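Local coordinates for post-proline cleaving enzyme (Rickettsia typhi, PDB 4HVT), which probably acts as a serine-type oligopeptidase that hydrolyses peptide bonds on the carboxyl side of proline residues, at residues 361-366 and 372-377. Sequence-based numbering, arbitrary orientation.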
loop_
_atom_site.group_PDB
_atom_site.type_symbol
_atom_site.label_atom_id
_atom_site.label_comp_id
_atom_site.label_asym_id
_atom_site.label_seq_id
_atom_site.Cartn_x
_atom_site.Cartn_y
_atom_site.Cartn_z
ATOM N N ARG A 361 -20.089 -4.110 -17.404
ATOM C CA ARG A 361 -18.764 -4.149 -18.017
ATOM C C ARG A 361 -17.698 -4.618 -17.020
ATOM O O ARG A 361 -17.785 -4.321 -15.822
ATOM C CB ARG A 361 -18.362 -2.729 -18.511
ATOM C CG ARG A 361 -19.213 -2.283 -19.686
ATOM C CD ARG A 361 -18.830 -2.996 -20.968
ATOM N NE ARG A 361 -19.509 -2.457 -22.124
ATOM C CZ ARG A 361 -20.728 -2.848 -22.523
ATOM N NH1 ARG A 361 -21.445 -3.742 -21.807
ATOM N NH2 ARG A 361 -21.297 -2.324 -23.627
ATOM N N VAL A 362 -16.669 -5.258 -17.558
ATOM C CA VAL A 362 -15.455 -5.563 -16.821
ATOM C C VAL A 362 -14.350 -4.677 -17.417
ATOM O O VAL A 362 -14.223 -4.596 -18.636
ATOM C CB VAL A 362 -15.072 -7.000 -17.054
ATOM C CG1 VAL A 362 -13.795 -7.318 -16.307
ATOM C CG2 VAL A 362 -16.263 -7.911 -16.665
ATOM N N PHE A 363 -13.600 -3.996 -16.561
ATOM C CA PHE A 363 -12.453 -3.202 -16.938
ATOM C C PHE A 363 -11.181 -3.962 -16.580
ATOM O O PHE A 363 -11.030 -4.438 -15.434
ATOM C CB PHE A 363 -12.432 -1.905 -16.101
ATOM C CG PHE A 363 -13.446 -0.884 -16.538
ATOM C CD1 PHE A 363 -14.824 -1.084 -16.391
ATOM C CD2 PHE A 363 -13.018 0.328 -17.008
ATOM C CE1 PHE A 363 -15.730 -0.102 -16.744
ATOM C CE2 PHE A 363 -13.930 1.282 -17.401
ATOM C CZ PHE A 363 -15.245 1.106 -17.253
ATOM N N LEU A 364 -10.310 -4.125 -17.565
ATOM C CA LEU A 364 -9.061 -4.783 -17.406
ATOM C C LEU A 364 -8.003 -3.716 -17.587
ATOM O O LEU A 364 -7.791 -3.219 -18.690
ATOM C CB LEU A 364 -8.877 -5.876 -18.446
ATOM C CG LEU A 364 -7.467 -6.469 -18.627
ATOM C CD1 LEU A 364 -6.920 -7.071 -17.341
ATOM C CD2 LEU A 364 -7.354 -7.358 -19.811
ATOM N N ALA A 365 -7.335 -3.425 -16.484
ATOM C CA ALA A 365 -6.280 -2.440 -16.445
ATOM C C ALA A 365 -4.941 -3.157 -16.414
ATOM O O ALA A 365 -4.716 -4.088 -15.613
ATOM C CB ALA A 365 -6.453 -1.516 -15.266
ATOM N N THR A 366 -4.043 -2.762 -17.291
ATOM C CA THR A 366 -2.681 -3.308 -17.392
ATOM C C THR A 366 -1.650 -2.180 -17.515
ATOM O O THR A 366 -2.005 -1.014 -17.559
ATOM C CB THR A 366 -2.518 -4.239 -18.621
ATOM O OG1 THR A 366 -2.744 -3.526 -19.879
ATOM C CG2 THR A 366 -3.525 -5.402 -18.558
ATOM N N ALA A 372 -0.100 2.897 -18.350
ATOM C CA ALA A 372 -1.421 2.276 -18.184
ATOM C C ALA A 372 -2.173 2.092 -19.516
ATOM O O ALA A 372 -2.143 2.973 -20.401
ATOM C CB ALA A 372 -2.301 3.062 -17.219
ATOM N N LYS A 373 -2.808 0.937 -19.605
ATOM C CA LYS A 373 -3.660 0.561 -20.749
ATOM C C LYS A 373 -4.899 -0.084 -20.181
ATOM O O LYS A 373 -4.810 -0.892 -19.245
ATOM C CB LYS A 373 -2.931 -0.435 -21.640
ATOM C CG LYS A 373 -1.584 0.071 -22.171
ATOM C CD LYS A 373 -1.713 1.267 -23.139
ATOM C CE LYS A 373 -0.361 1.917 -23.410
ATOM N NZ LYS A 373 -0.384 3.054 -24.377
ATOM N N VAL A 374 -6.042 0.213 -20.788
ATOM C CA VAL A 374 -7.316 -0.292 -20.316
ATOM C C VAL A 374 -8.212 -0.750 -21.479
ATOM O O VAL A 374 -8.300 -0.105 -22.511
ATOM C CB VAL A 374 -8.061 0.828 -19.530
ATOM C CG1 VAL A 374 -9.398 0.357 -18.971
ATOM C CG2 VAL A 374 -7.218 1.335 -18.388
ATOM N N VAL A 375 -8.912 -1.850 -21.264
ATOM C CA VAL A 375 -9.962 -2.332 -22.154
ATOM C C VAL A 375 -11.173 -2.704 -21.291
ATOM O O VAL A 375 -11.072 -2.902 -20.108
ATOM C CB VAL A 375 -9.584 -3.612 -22.967
ATOM C CG1 VAL A 375 -8.416 -3.361 -23.888
ATOM C CG2 VAL A 375 -9.334 -4.821 -22.070
ATOM N N THR A 376 -12.335 -2.684 -21.944
ATOM C CA THR A 376 -13.581 -3.146 -21.367
ATOM C C THR A 376 -14.167 -4.260 -22.206
ATOM O O THR A 376 -14.003 -4.322 -23.410
ATOM C CB THR A 376 -14.651 -2.029 -21.158
ATOM O OG1 THR A 376 -15.153 -1.557 -22.413
ATOM C CG2 THR A 376 -14.093 -0.855 -20.367
ATOM N N PHE A 377 -14.916 -5.154 -21.526
ATOM C CA PHE A 377 -15.652 -6.237 -22.194
ATOM C C PHE A 377 -16.786 -6.684 -21.302
ATOM O O PHE A 377 -16.960 -6.148 -20.204
ATOM C CB PHE A 377 -14.771 -7.463 -22.551
ATOM C CG PHE A 377 -14.001 -7.992 -21.414
ATOM C CD1 PHE A 377 -12.751 -7.433 -21.066
ATOM C CD2 PHE A 377 -14.476 -9.059 -20.700
ATOM C CE1 PHE A 377 -12.032 -7.943 -20.001
ATOM C CE2 PHE A 377 -13.782 -9.553 -19.627
ATOM C CZ PHE A 377 -12.529 -9.002 -19.281
HETATM O O HOH W 1 -17.605 -0.351 -22.897
HETATM O O HOH W 2 -5.333 -3.647 -20.874
#
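The ring of F363 lies against T376, whose methyl CG2 sits almost over the centre of one ring face, 3.6 Å from the F363 ring centroid and 9° off the ring normal, a CH-pi contact. T376 divides its branches: with OG1 between backbone N and carbonyl carbon (chi1 69°), CG2 goes to the ring while OG1 is hydrogen-bonded to a water, and that water accepts from R361 NE, lying at the edge of the guanidinium in its plane. F363 additionally meets W426 edge-to-face, and V374 CG1 comes obliquely to its CD2.

F363, V374 and T376 belong to the hairpin of strands 362-368 and 371-380, part of one antiparallel blade of the N-terminal beta-propeller. Strand 350-357 pairs with the 362-368 side, and F399 of the next blade touches A365, A372 and V374. Six backbone hydrogen bonds join V362 to F377, L364 to V375 and T366 to K373, two per pair; V362 N to F377 O, 2.8 Å, is nearly straight.

On the face carrying V362, L364 and F377, the F377 side chain bends back over the neighbouring strand. From CB, which points to the same face as V362 and L364, the chain turns so that CG stands between the backbone N and the carbonyl carbon (chi1 52°), bringing the ring over V362. Along one flank, F377 CD1 passes 4.0 Å from V362 O, and CE1 then meets L364 CB, which lies at the ring edge. On the other flank CE2 approaches V362 CB, the atom that sits over one face, offset toward the rim. At the tip, F377 CZ touches V362 CG1 at 3.6 Å. Farther along, V375 CG2 packs beside L364 CB at 3.8 Å, and T366 OG1 holds a second water that donates a weak bond to K373 O.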